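Local coordinates for thiol transferase (Phanerochaete chrysosporium, PDB 4F0B), which is a Ure2p-class glutathione transferase with a GST fold that binds oxidized glutathione disulfide and probably catalyses glutathione-dependent thiol transfer, at residues A[18-23]-A[187-192]; A[41-46]-A[69-74]; A[87-92]-A[117-122]. All coordinates share one frame; numbering follows the deposited sequence.

Interaction 1: residues A[18-23]-A[187-192]; sequences NGWVPA and ARIAPR. With GDS (oxidized glutathione disulfide), chain C.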
loop_
_atom_site.group_PDB
_atom_site.type_symbol
_atom_site.label_atom_id
_atom_site.label_comp_id
_atom_site.label_asym_id
_atom_site.label_seq_id
_atom_site.Cartn_x
_atom_site.Cartn_y
_atom_site.Cartn_z
ATOM N N ASN A 18 -5.942 -8.409 8.277
ATOM C CA ASN A 18 -4.991 -8.734 7.240
ATOM C C ASN A 18 -4.843 -10.248 7.003
ATOM O O ASN A 18 -4.769 -10.702 5.848
ATOM C CB ASN A 18 -3.623 -8.109 7.582
ATOM C CG ASN A 18 -3.663 -6.592 7.469
ATOM O OD1 ASN A 18 -4.274 -6.055 6.533
ATOM N ND2 ASN A 18 -3.057 -5.908 8.427
ATOM N N GLY A 19 -4.777 -11.015 8.088
ATOM C CA GLY A 19 -4.612 -12.470 7.981
ATOM C C GLY A 19 -5.708 -13.182 7.217
ATOM O O GLY A 19 -5.441 -14.191 6.539
ATOM N N TRP A 20 -6.939 -12.663 7.286
ATOM C CA TRP A 20 -8.045 -13.391 6.661
ATOM C C TRP A 20 -7.966 -13.336 5.149
ATOM O O TRP A 20 -8.470 -14.236 4.481
ATOM C CB TRP A 20 -9.390 -12.767 7.048
ATOM C CG TRP A 20 -9.738 -12.934 8.501
ATOM C CD1 TRP A 20 -9.571 -14.051 9.272
ATOM C CD2 TRP A 20 -10.349 -11.945 9.349
ATOM N NE1 TRP A 20 -10.013 -13.805 10.567
ATOM C CE2 TRP A 20 -10.506 -12.521 10.620
ATOM C CE3 TRP A 20 -10.773 -10.616 9.144
ATOM C CZ2 TRP A 20 -11.033 -11.814 11.709
ATOM C CZ3 TRP A 20 -11.302 -9.899 10.231
ATOM C CH2 TRP A 20 -11.433 -10.506 11.493
ATOM N N VAL A 21 -7.386 -12.270 4.597
ATOM C CA VAL A 21 -7.673 -11.983 3.194
ATOM C C VAL A 21 -7.034 -12.951 2.176
ATOM O O VAL A 21 -7.710 -13.345 1.210
ATOM C CB VAL A 21 -7.552 -10.486 2.808
ATOM C CG1 VAL A 21 -8.417 -9.643 3.715
ATOM C CG2 VAL A 21 -6.115 -9.976 2.809
ATOM N N PRO A 22 -5.774 -13.398 2.387
ATOM C CA PRO A 22 -5.306 -14.415 1.428
ATOM C C PRO A 22 -6.064 -15.727 1.542
ATOM O O PRO A 22 -6.208 -16.423 0.530
ATOM C CB PRO A 22 -3.820 -14.601 1.787
ATOM C CG PRO A 22 -3.432 -13.301 2.556
ATOM C CD PRO A 22 -4.707 -13.012 3.348
ATOM N N ALA A 23 -6.533 -16.086 2.737
ATOM C CA ALA A 23 -7.287 -17.335 2.904
ATOM C C ALA A 23 -8.630 -17.244 2.180
ATOM O O ALA A 23 -9.085 -18.208 1.576
ATOM C CB ALA A 23 -7.473 -17.685 4.391
ATOM N N ALA A 187 -13.210 -3.882 6.657
ATOM C CA ALA A 187 -14.577 -3.338 6.757
ATOM C C ALA A 187 -15.457 -4.188 7.666
ATOM O O ALA A 187 -16.314 -3.615 8.360
ATOM C CB ALA A 187 -15.183 -3.199 5.368
ATOM N N ARG A 188 -15.271 -5.517 7.680
ATOM C CA ARG A 188 -16.142 -6.351 8.499
ATOM C C ARG A 188 -15.947 -6.121 10.002
ATOM O O ARG A 188 -16.818 -6.494 10.786
ATOM C CB ARG A 188 -15.977 -7.830 8.125
ATOM C CG ARG A 188 -14.667 -8.447 8.603
ATOM C CD ARG A 188 -14.507 -9.855 8.040
ATOM N NE ARG A 188 -15.558 -10.767 8.518
ATOM C CZ ARG A 188 -15.437 -11.529 9.605
ATOM N NH1 ARG A 188 -14.301 -11.529 10.310
ATOM N NH2 ARG A 188 -16.432 -12.331 9.984
ATOM N N ILE A 189 -14.830 -5.504 10.396
ATOM C CA ILE A 189 -14.629 -5.133 11.790
ATOM C C ILE A 189 -14.724 -3.630 12.031
ATOM O O ILE A 189 -14.486 -3.198 13.163
ATOM C CB ILE A 189 -13.304 -5.689 12.382
ATOM C CG1 ILE A 189 -12.094 -5.008 11.722
ATOM C CG2 ILE A 189 -13.313 -7.250 12.294
ATOM C CD1 ILE A 189 -10.728 -5.236 12.450
ATOM N N ALA A 190 -15.129 -2.859 11.022
ATOM C CA ALA A 190 -15.375 -1.435 11.240
ATOM C C ALA A 190 -16.318 -1.120 12.433
ATOM O O ALA A 190 -16.038 -0.149 13.142
ATOM C CB ALA A 190 -15.874 -0.761 9.934
ATOM N N PRO A 191 -17.413 -1.904 12.647
ATOM C CA PRO A 191 -18.280 -1.593 13.801
ATOM C C PRO A 191 -17.528 -1.691 15.114
ATOM O O PRO A 191 -17.690 -0.838 16.009
ATOM C CB PRO A 191 -19.399 -2.639 13.684
ATOM C CG PRO A 191 -19.511 -2.876 12.167
ATOM C CD PRO A 191 -18.014 -2.901 11.748
ATOM N N ARG A 192 -16.663 -2.705 15.206
ATOM C CA ARG A 192 -15.813 -2.862 16.372
ATOM C C ARG A 192 -14.872 -1.680 16.529
ATOM O O ARG A 192 -14.682 -1.186 17.634
ATOM C CB ARG A 192 -15.001 -4.136 16.262
ATOM C CG ARG A 192 -14.263 -4.346 17.465
ATOM C CD ARG A 192 -13.406 -5.562 17.405
ATOM N NE ARG A 192 -12.765 -5.637 18.700
ATOM C CZ ARG A 192 -11.757 -6.437 18.989
ATOM N NH1 ARG A 192 -11.245 -7.241 18.057
ATOM N NH2 ARG A 192 -11.251 -6.398 20.197
HETATM N N1 GDS C . 1.087 -3.994 5.439
HETATM C CA1 GDS C . 1.034 -5.375 6.014
HETATM C C1 GDS C . 0.117 -6.235 5.102
HETATM O OE1 GDS C . -0.785 -5.661 4.454
HETATM O OE2 GDS C . 0.345 -7.458 5.054
HETATM C CB1 GDS C . 0.416 -5.319 7.420
HETATM C CG1 GDS C . 0.437 -6.692 8.117
HETATM C CD1 GDS C . 0.119 -6.513 9.595
HETATM O O1 GDS C . -0.154 -5.448 10.135
HETATM N N2 GDS C . 0.228 -7.662 10.342
HETATM C CA2 GDS C . -0.052 -7.702 11.784
HETATM C C2 GDS C . 1.109 -8.356 12.498
HETATM O O2 GDS C . 1.678 -9.378 12.034
HETATM C CB2 GDS C . -1.304 -8.506 12.126
HETATM S SG2 GDS C . -2.796 -7.974 11.284
HETATM N N3 GDS C . 1.450 -7.768 13.660
HETATM C CA3 GDS C . 2.538 -8.337 14.461
HETATM C C3 GDS C . 3.545 -7.325 14.870
HETATM O OE3 GDS C . 4.518 -7.757 15.520
HETATM O OE4 GDS C . 3.382 -6.122 14.530
HETATM N N4 GDS C . -1.890 -3.183 10.557
HETATM C CA4 GDS C . -1.821 -1.953 9.787
HETATM C C4 GDS C . -1.971 -2.160 8.243
HETATM O OE5 GDS C . -2.553 -3.173 7.804
HETATM O OE6 GDS C . -1.482 -1.259 7.539
HETATM C C5 GDS C . -2.416 -3.165 11.786
HETATM O O5 GDS C . -2.860 -2.115 12.308
HETATM C CA5 GDS C . -2.436 -4.480 12.544
HETATM N N5 GDS C . -2.137 -4.236 13.976
HETATM C CB5 GDS C . -3.839 -5.085 12.320
HETATM S SG5 GDS C . -3.923 -6.759 12.945
HETATM C CA6 GDS C . 1.583 -3.545 15.842
HETATM C C6 GDS C . 1.291 -2.076 16.210
HETATM O OE7 GDS C . 0.688 -1.364 15.377
HETATM O OE8 GDS C . 1.735 -1.672 17.315
HETATM N N6 GDS C . 2.936 -3.860 16.297
HETATM C CB6 GDS C . 0.552 -4.497 16.528
HETATM C CG6 GDS C . -0.925 -4.396 16.046
HETATM C CD6 GDS C . -1.051 -4.791 14.603
HETATM O O6 GDS C . -0.269 -5.501 13.990
#
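W20 and R188 meet in a cation-pi contact between the two domains of a glutathione transferase fold. From CB, the R188 chain leaves in the position between the backbone N and the carbonyl carbon (chi1 73°), which brings CG and CD up along the CE3-CZ3 edge of the indole; CG lies 4.0 Å from W20 CZ3, and CD 3.9 Å from that same carbon. A bend at chi3 then turns the guanidinium edge-on, its plane 87° from the ring, and NH1 comes down on the six-membered ring, 3.3 Å from W20 CH2. CZ sits 4.6 Å from the centroid of that ring, nearly above it, while NH2 reaches away to a salt bridge with E211. Arginine suits the place because its long arm can serve ring and carboxylate together. At the rim of the indole, I189 CG2 lies in plane, 3.8 Å from W20 CH2. A leucine in place of W20 would probably leave the R188 NH1 without its aromatic face and open a gap beside I189. The indole projects from the start of helix 20-33 and rests also on I220 of helix 214-222, while I189, just before helix 190-193, leans on Q130 and N134 of helix 109-139.

Interaction 2: residues A[41-46]-A[69-74]; sequences VKMSIR and GRIPAI. With GDS (oxidized glutathione disulfide), chain C.
The backbone of I71 holds the bound disulfide through both its N-H and its C=O: I71 O accepts from GDS N2 at 2.8 Å, and I71 N donates to GDS O2 at 2.9 Å. This paired, antiparallel-like grip, placed just before a cis-proline, P72, is the hallmark of glutathione binding in the thioredoxin-like domain of glutathione transferases. The I71-P72 peptide bond is cis, and P72 CD comes close to a glutathione carboxylate oxygen, OE2. R70 runs extended from CG to NE along the ligand, and its NH1 donates to GDS O1 at 3.1 Å, with a bent N-H...O angle of 139°; its NH2 forms a salt bridge with E154 of the second subunit, so the same guanidinium joins ligand and dimer partner. The I71 side chain points toward 41-46 and packs on M43 and I45. Its two branches divide the work: CG2 touches M43 CB, the two side chains running past each other in opposite directions, where flexible methionine fits against W61 and F62, while CG1 touches I45 CG2, those two side chains crossing at about a right angle. Branched I45 also borders the ligand, its CG2 standing 3.7 Å from I71 CG1 and equally far from GDS O2.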
loop_
_atom_site.group_PDB
_atom_site.type_symbol
_atom_site.label_atom_id
_atom_site.label_comp_id
_atom_site.label_asym_id
_atom_site.label_seq_id
_atom_site.Cartn_x
_atom_site.Cartn_y
_atom_site.Cartn_z
ATOM N N VAL A 41 -0.359 -22.078 8.712
ATOM C CA VAL A 41 0.507 -22.011 9.898
ATOM C C VAL A 41 0.021 -20.814 10.675
ATOM O O VAL A 41 0.188 -19.672 10.237
ATOM C CB VAL A 41 1.982 -21.850 9.528
ATOM C CG1 VAL A 41 2.832 -21.707 10.797
ATOM C CG2 VAL A 41 2.445 -23.044 8.707
ATOM N N LYS A 42 -0.556 -21.067 11.841
ATOM C CA LYS A 42 -1.062 -20.014 12.689
ATOM C C LYS A 42 0.089 -19.405 13.539
ATOM O O LYS A 42 0.754 -20.088 14.305
ATOM C CB LYS A 42 -2.211 -20.554 13.551
ATOM C CG LYS A 42 -2.979 -19.459 14.264
ATOM C CD LYS A 42 -4.099 -20.054 15.103
ATOM C CE LYS A 42 -4.949 -18.962 15.726
ATOM N NZ LYS A 42 -5.887 -19.546 16.737
ATOM N N MET A 43 0.319 -18.113 13.372
ATOM C CA MET A 43 1.459 -17.430 13.968
ATOM C C MET A 43 1.005 -16.541 15.098
ATOM O O MET A 43 0.000 -15.823 14.966
ATOM C CB MET A 43 2.189 -16.555 12.919
ATOM C CG MET A 43 2.683 -17.362 11.741
ATOM S SD MET A 43 4.200 -18.262 12.125
ATOM C CE MET A 43 5.356 -16.908 12.253
ATOM N N SER A 44 1.745 -16.556 16.198
ATOM C CA SER A 44 1.550 -15.534 17.219
ATOM C C SER A 44 2.021 -14.183 16.737
ATOM O O SER A 44 3.124 -14.058 16.202
ATOM C CB SER A 44 2.303 -15.905 18.489
ATOM O OG SER A 44 2.362 -14.731 19.305
ATOM N N ILE A 45 1.165 -13.186 16.919
ATOM C CA ILE A 45 1.496 -11.799 16.583
ATOM C C ILE A 45 1.689 -10.991 17.854
ATOM O O ILE A 45 1.703 -9.761 17.803
ATOM C CB ILE A 45 0.398 -11.122 15.713
ATOM C CG1 ILE A 45 -0.921 -11.113 16.471
ATOM C CG2 ILE A 45 0.294 -11.870 14.392
ATOM C CD1 ILE A 45 -1.992 -10.207 15.838
ATOM N N ARG A 46 1.844 -11.669 18.996
ATOM C CA ARG A 46 1.962 -10.962 20.277
ATOM C C ARG A 46 3.414 -10.736 20.673
ATOM O O ARG A 46 4.223 -11.686 20.693
ATOM C CB ARG A 46 1.297 -11.773 21.393
ATOM C CG ARG A 46 -0.104 -12.215 21.074
ATOM C CD ARG A 46 -0.802 -12.662 22.311
ATOM N NE ARG A 46 -0.001 -13.584 23.107
ATOM C CZ ARG A 46 -0.190 -13.770 24.411
ATOM N NH1 ARG A 46 0.586 -14.605 25.087
ATOM N NH2 ARG A 46 -1.126 -13.068 25.051
ATOM N N GLY A 69 8.563 -9.208 9.523
ATOM C CA GLY A 69 8.128 -9.849 10.759
ATOM C C GLY A 69 6.660 -9.632 11.092
ATOM O O GLY A 69 6.322 -9.318 12.223
ATOM N N ARG A 70 5.793 -9.800 10.091
ATOM C CA ARG A 70 4.341 -9.637 10.283
ATOM C C ARG A 70 3.628 -10.669 9.404
ATOM O O ARG A 70 4.201 -11.181 8.428
ATOM C CB ARG A 70 3.868 -8.239 9.861
ATOM C CG ARG A 70 4.331 -7.140 10.815
ATOM C CD ARG A 70 3.363 -5.935 10.762
ATOM N NE ARG A 70 3.831 -4.861 11.585
ATOM C CZ ARG A 70 3.219 -3.699 11.677
ATOM N NH1 ARG A 70 2.109 -3.493 10.982
ATOM N NH2 ARG A 70 3.751 -2.738 12.446
ATOM N N ILE A 71 2.405 -11.026 9.798
ATOM C CA ILE A 71 1.556 -11.845 8.921
ATOM C C ILE A 71 0.610 -10.937 8.117
ATOM O O ILE A 71 0.361 -9.786 8.474
ATOM C CB ILE A 71 0.755 -12.938 9.695
ATOM C CG1 ILE A 71 -0.149 -12.368 10.786
ATOM C CG2 ILE A 71 1.688 -13.979 10.292
ATOM C CD1 ILE A 71 -1.509 -11.849 10.258
ATOM N N PRO A 72 0.071 -11.432 7.015
ATOM C CA PRO A 72 0.305 -12.760 6.428
ATOM C C PRO A 72 1.497 -12.785 5.505
ATOM O O PRO A 72 2.027 -11.761 5.048
ATOM C CB PRO A 72 -0.992 -13.016 5.629
ATOM C CG PRO A 72 -1.373 -11.594 5.141
ATOM C CD PRO A 72 -0.984 -10.668 6.302
ATOM N N ALA A 73 1.923 -14.010 5.238
ATOM C CA ALA A 73 2.879 -14.278 4.179
ATOM C C ALA A 73 2.538 -15.632 3.612
ATOM O O ALA A 73 1.918 -16.470 4.275
ATOM C CB ALA A 73 4.336 -14.261 4.698
ATOM N N ILE A 74 2.976 -15.886 2.379
ATOM C CA ILE A 74 2.886 -17.227 1.832
ATOM C C ILE A 74 4.197 -17.705 1.283
ATOM O O ILE A 74 5.100 -16.918 1.009
ATOM C CB ILE A 74 1.859 -17.355 0.703
ATOM C CG1 ILE A 74 2.234 -16.460 -0.499
ATOM C CG2 ILE A 74 0.439 -17.068 1.208
ATOM C CD1 ILE A 74 1.443 -16.791 -1.787
HETATM N N1 GDS C . 1.087 -3.994 5.439
HETATM C CA1 GDS C . 1.034 -5.375 6.014
HETATM C C1 GDS C . 0.117 -6.235 5.102
HETATM O OE1 GDS C . -0.785 -5.661 4.454
HETATM O OE2 GDS C . 0.345 -7.458 5.054
HETATM C CB1 GDS C . 0.416 -5.319 7.420
HETATM C CG1 GDS C . 0.437 -6.692 8.117
HETATM C CD1 GDS C . 0.119 -6.513 9.595
HETATM O O1 GDS C . -0.154 -5.448 10.135
HETATM N N2 GDS C . 0.228 -7.662 10.342
HETATM C CA2 GDS C . -0.052 -7.702 11.784
HETATM C C2 GDS C . 1.109 -8.356 12.498
HETATM O O2 GDS C . 1.678 -9.378 12.034
HETATM C CB2 GDS C . -1.304 -8.506 12.126
HETATM S SG2 GDS C . -2.796 -7.974 11.284
HETATM N N3 GDS C . 1.450 -7.768 13.660
HETATM C CA3 GDS C . 2.538 -8.337 14.461
HETATM C C3 GDS C . 3.545 -7.325 14.870
HETATM O OE3 GDS C . 4.518 -7.757 15.520
HETATM O OE4 GDS C . 3.382 -6.122 14.530
HETATM N N4 GDS C . -1.890 -3.183 10.557
HETATM C CA4 GDS C . -1.821 -1.953 9.787
HETATM C C4 GDS C . -1.971 -2.160 8.243
HETATM O OE5 GDS C . -2.553 -3.173 7.804
HETATM O OE6 GDS C . -1.482 -1.259 7.539
HETATM C C5 GDS C . -2.416 -3.165 11.786
HETATM O O5 GDS C . -2.860 -2.115 12.308
HETATM C CA5 GDS C . -2.436 -4.480 12.544
HETATM N N5 GDS C . -2.137 -4.236 13.976
HETATM C CB5 GDS C . -3.839 -5.085 12.320
HETATM S SG5 GDS C . -3.923 -6.759 12.945
HETATM C CA6 GDS C . 1.583 -3.545 15.842
HETATM C C6 GDS C . 1.291 -2.076 16.210
HETATM O OE7 GDS C . 0.688 -1.364 15.377
HETATM O OE8 GDS C . 1.735 -1.672 17.315
HETATM N N6 GDS C . 2.936 -3.860 16.297
HETATM C CB6 GDS C . 0.552 -4.497 16.528
HETATM C CG6 GDS C . -0.925 -4.396 16.046
HETATM C CD6 GDS C . -1.051 -4.791 14.603
HETATM O O6 GDS C . -0.269 -5.501 13.990
#

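Interaction 3: residues A[87-92]-A[117-122]; sequences ILLYLA and QWLFFA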
loop_
_atom_site.group_PDB
_atom_site.type_symbol
_atom_site.label_atom_id
_atom_site.label_comp_id
_atom_site.label_asym_id
_atom_site.label_seq_id
_atom_site.Cartn_x
_atom_site.Cartn_y
_atom_site.Cartn_z
ATOM N N ILE A 87 0.311 -10.478 -1.942
ATOM C CA ILE A 87 -0.074 -11.900 -1.903
ATOM C C ILE A 87 -1.322 -12.139 -2.774
ATOM O O ILE A 87 -1.358 -13.088 -3.577
ATOM C CB ILE A 87 -0.348 -12.344 -0.474
ATOM C CG1 ILE A 87 0.953 -12.271 0.359
ATOM C CG2 ILE A 87 -0.919 -13.775 -0.466
ATOM C CD1 ILE A 87 0.732 -12.323 1.873
ATOM N N LEU A 88 -2.309 -11.233 -2.640
ATOM C CA LEU A 88 -3.517 -11.369 -3.465
ATOM C C LEU A 88 -3.164 -11.302 -4.948
ATOM O O LEU A 88 -3.647 -12.099 -5.757
ATOM C CB LEU A 88 -4.526 -10.268 -3.094
ATOM C CG LEU A 88 -5.067 -10.353 -1.668
ATOM C CD1 LEU A 88 -5.986 -9.156 -1.380
ATOM C CD2 LEU A 88 -5.906 -11.605 -1.424
ATOM N N LEU A 89 -2.341 -10.328 -5.316
ATOM C CA LEU A 89 -1.926 -10.184 -6.723
ATOM C C LEU A 89 -1.146 -11.411 -7.224
ATOM O O LEU A 89 -1.375 -11.875 -8.333
ATOM C CB LEU A 89 -1.093 -8.909 -6.896
ATOM C CG LEU A 89 -1.967 -7.644 -6.801
ATOM C CD1 LEU A 89 -1.070 -6.472 -6.480
ATOM C CD2 LEU A 89 -2.643 -7.403 -8.121
ATOM N N TYR A 90 -0.225 -11.925 -6.413
ATOM C CA TYR A 90 0.541 -13.107 -6.799
ATOM C C TYR A 90 -0.353 -14.324 -7.023
ATOM O O TYR A 90 -0.225 -15.041 -8.010
ATOM C CB TYR A 90 1.531 -13.462 -5.689
ATOM C CG TYR A 90 2.379 -14.665 -6.033
ATOM C CD1 TYR A 90 3.566 -14.517 -6.763
ATOM C CD2 TYR A 90 1.987 -15.961 -5.668
ATOM C CE1 TYR A 90 4.338 -15.639 -7.108
ATOM C CE2 TYR A 90 2.749 -17.075 -6.010
ATOM C CZ TYR A 90 3.922 -16.912 -6.736
ATOM O OH TYR A 90 4.689 -18.030 -7.066
ATOM N N LEU A 91 -1.247 -14.567 -6.066
ATOM C CA LEU A 91 -2.111 -15.735 -6.171
ATOM C C LEU A 91 -3.037 -15.595 -7.364
ATOM O O LEU A 91 -3.288 -16.585 -8.082
ATOM C CB LEU A 91 -2.914 -15.926 -4.881
ATOM C CG LEU A 91 -2.112 -16.386 -3.654
ATOM C CD1 LEU A 91 -2.993 -16.353 -2.416
ATOM C CD2 LEU A 91 -1.566 -17.804 -3.870
ATOM N N ALA A 92 -3.543 -14.393 -7.594
ATOM C CA ALA A 92 -4.362 -14.184 -8.786
ATOM C C ALA A 92 -3.574 -14.465 -10.060
ATOM O O ALA A 92 -4.070 -15.161 -10.953
ATOM C CB ALA A 92 -4.950 -12.775 -8.800
ATOM N N GLN A 117 -4.805 0.579 -8.154
ATOM C CA GLN A 117 -5.089 1.835 -7.456
ATOM C C GLN A 117 -5.936 1.586 -6.217
ATOM O O GLN A 117 -5.642 2.148 -5.139
ATOM C CB GLN A 117 -5.807 2.798 -8.409
ATOM C CG GLN A 117 -4.946 3.236 -9.596
ATOM C CD GLN A 117 -5.743 4.074 -10.546
ATOM O OE1 GLN A 117 -6.366 5.056 -10.156
ATOM N NE2 GLN A 117 -5.750 3.682 -11.836
ATOM N N TRP A 118 -6.992 0.770 -6.332
ATOM C CA TRP A 118 -7.832 0.503 -5.155
ATOM C C TRP A 118 -7.151 -0.368 -4.107
ATOM O O TRP A 118 -7.354 -0.146 -2.911
ATOM C CB TRP A 118 -9.237 0.016 -5.570
ATOM C CG TRP A 118 -10.028 1.144 -6.169
ATOM C CD1 TRP A 118 -10.159 1.431 -7.488
ATOM C CD2 TRP A 118 -10.731 2.184 -5.454
ATOM N NE1 TRP A 118 -10.936 2.577 -7.654
ATOM C CE2 TRP A 118 -11.271 3.057 -6.413
ATOM C CE3 TRP A 118 -10.960 2.439 -4.114
ATOM C CZ2 TRP A 118 -12.034 4.185 -6.057
ATOM C CZ3 TRP A 118 -11.709 3.557 -3.759
ATOM C CH2 TRP A 118 -12.237 4.401 -4.733
ATOM N N LEU A 119 -6.292 -1.294 -4.538
ATOM C CA LEU A 119 -5.503 -2.051 -3.571
ATOM C C LEU A 119 -4.550 -1.134 -2.817
ATOM O O LEU A 119 -4.457 -1.206 -1.579
ATOM C CB LEU A 119 -4.720 -3.174 -4.258
ATOM C CG LEU A 119 -5.563 -4.365 -4.691
ATOM C CD1 LEU A 119 -4.711 -5.268 -5.590
ATOM C CD2 LEU A 119 -6.019 -5.193 -3.487
ATOM N N PHE A 120 -3.843 -0.270 -3.547
ATOM C CA PHE A 120 -2.928 0.670 -2.891
ATOM C C PHE A 120 -3.682 1.676 -2.011
ATOM O O PHE A 120 -3.167 2.048 -0.924
ATOM C CB PHE A 120 -2.005 1.357 -3.901
ATOM C CG PHE A 120 -0.809 0.537 -4.281
ATOM C CD1 PHE A 120 0.228 0.363 -3.383
ATOM C CD2 PHE A 120 -0.715 -0.064 -5.552
ATOM C CE1 PHE A 120 1.331 -0.398 -3.738
ATOM C CE2 PHE A 120 0.397 -0.827 -5.921
ATOM C CZ PHE A 120 1.445 -0.994 -5.005
ATOM N N PHE A 121 -4.873 2.104 -2.423
ATOM C CA PHE A 121 -5.678 2.969 -1.575
ATOM C C PHE A 121 -5.953 2.279 -0.235
ATOM O O PHE A 121 -5.851 2.904 0.823
ATOM C CB PHE A 121 -6.985 3.325 -2.318
ATOM C CG PHE A 121 -8.043 3.925 -1.418
ATOM C CD1 PHE A 121 -7.968 5.263 -0.996
ATOM C CD2 PHE A 121 -9.111 3.156 -0.997
ATOM C CE1 PHE A 121 -8.969 5.819 -0.147
ATOM C CE2 PHE A 121 -10.125 3.695 -0.156
ATOM C CZ PHE A 121 -10.046 5.020 0.273
ATOM N N ALA A 122 -6.382 1.028 -0.279
ATOM C CA ALA A 122 -6.677 0.273 0.936
ATOM C C ALA A 122 -5.404 0.071 1.746
ATOM O O ALA A 122 -5.419 0.181 2.981
ATOM C CB ALA A 122 -7.201 -1.102 0.564
#
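L89 and L119 reach toward each other tip to tip, and this meeting joins helix 84-95 of the thioredoxin-like domain to helix 109-139 of the all-helical domain, the interface between the two halves of a glutathione transferase subunit. The L119 methyl CD1 enters the fork of L89: it is 3.8 Å from L89 CG and 3.9 Å from both L89 CD1 and L89 CD2, so one methyl is centred on the branch point and not set against a single methyl. CB of each leucine points at the other helix, and chi1 (-72° in L89, -74° in L119) sets CG beside the backbone N, opposite the carbonyl carbon, so the branched ends meet. The CA atoms of L89 and L119 are 9.4 Å apart, a spacing two leucines meeting end to end can bridge; leucine suits both places because it is long enough to reach the middle and branched at its end, where the contact is made.

L88, one residue earlier, turns to the other L119 methyl, CD2. Its surroundings are apolar too, with L25 of helix 20-33 beside it, and the aliphatic part of K182 of helix 178-187 probably covers both L88 and L119. All three touching leucines are buried, as suits side chains without polar atoms. Beyond them lies the dimer interface: L89 packs on F120 of the second subunit, and F120 stacks on its own counterpart there. Within the subunit, L88 CD1 stands 4.5 Å from L119 CD2, a looser approach than that of L89.

Interactions 1 and 2 share the glutathione disulfide. N18, at the head of 18-23, donates through ND2 to GDS OE5 at 2.8 Å, while the 69-74 segment holds another part of the ligand; T84 and E83 of the same chain, and R150 of the second subunit, add further bonds. The two contacts, with centres 15 Å apart, meet directly where P22 CG lies 3.7 Å from P72 CG. Interaction 3 is farther from the ligand, the L88 side chain being about 9 Å away, yet it touches both others: V21 O is 3.6 Å from L88 CD2, and P72 O is 3.5 Å from I87 CD1. Interactions 1 and 3 both join the two domains, whereas interaction 2 lies within the thioredoxin-like one.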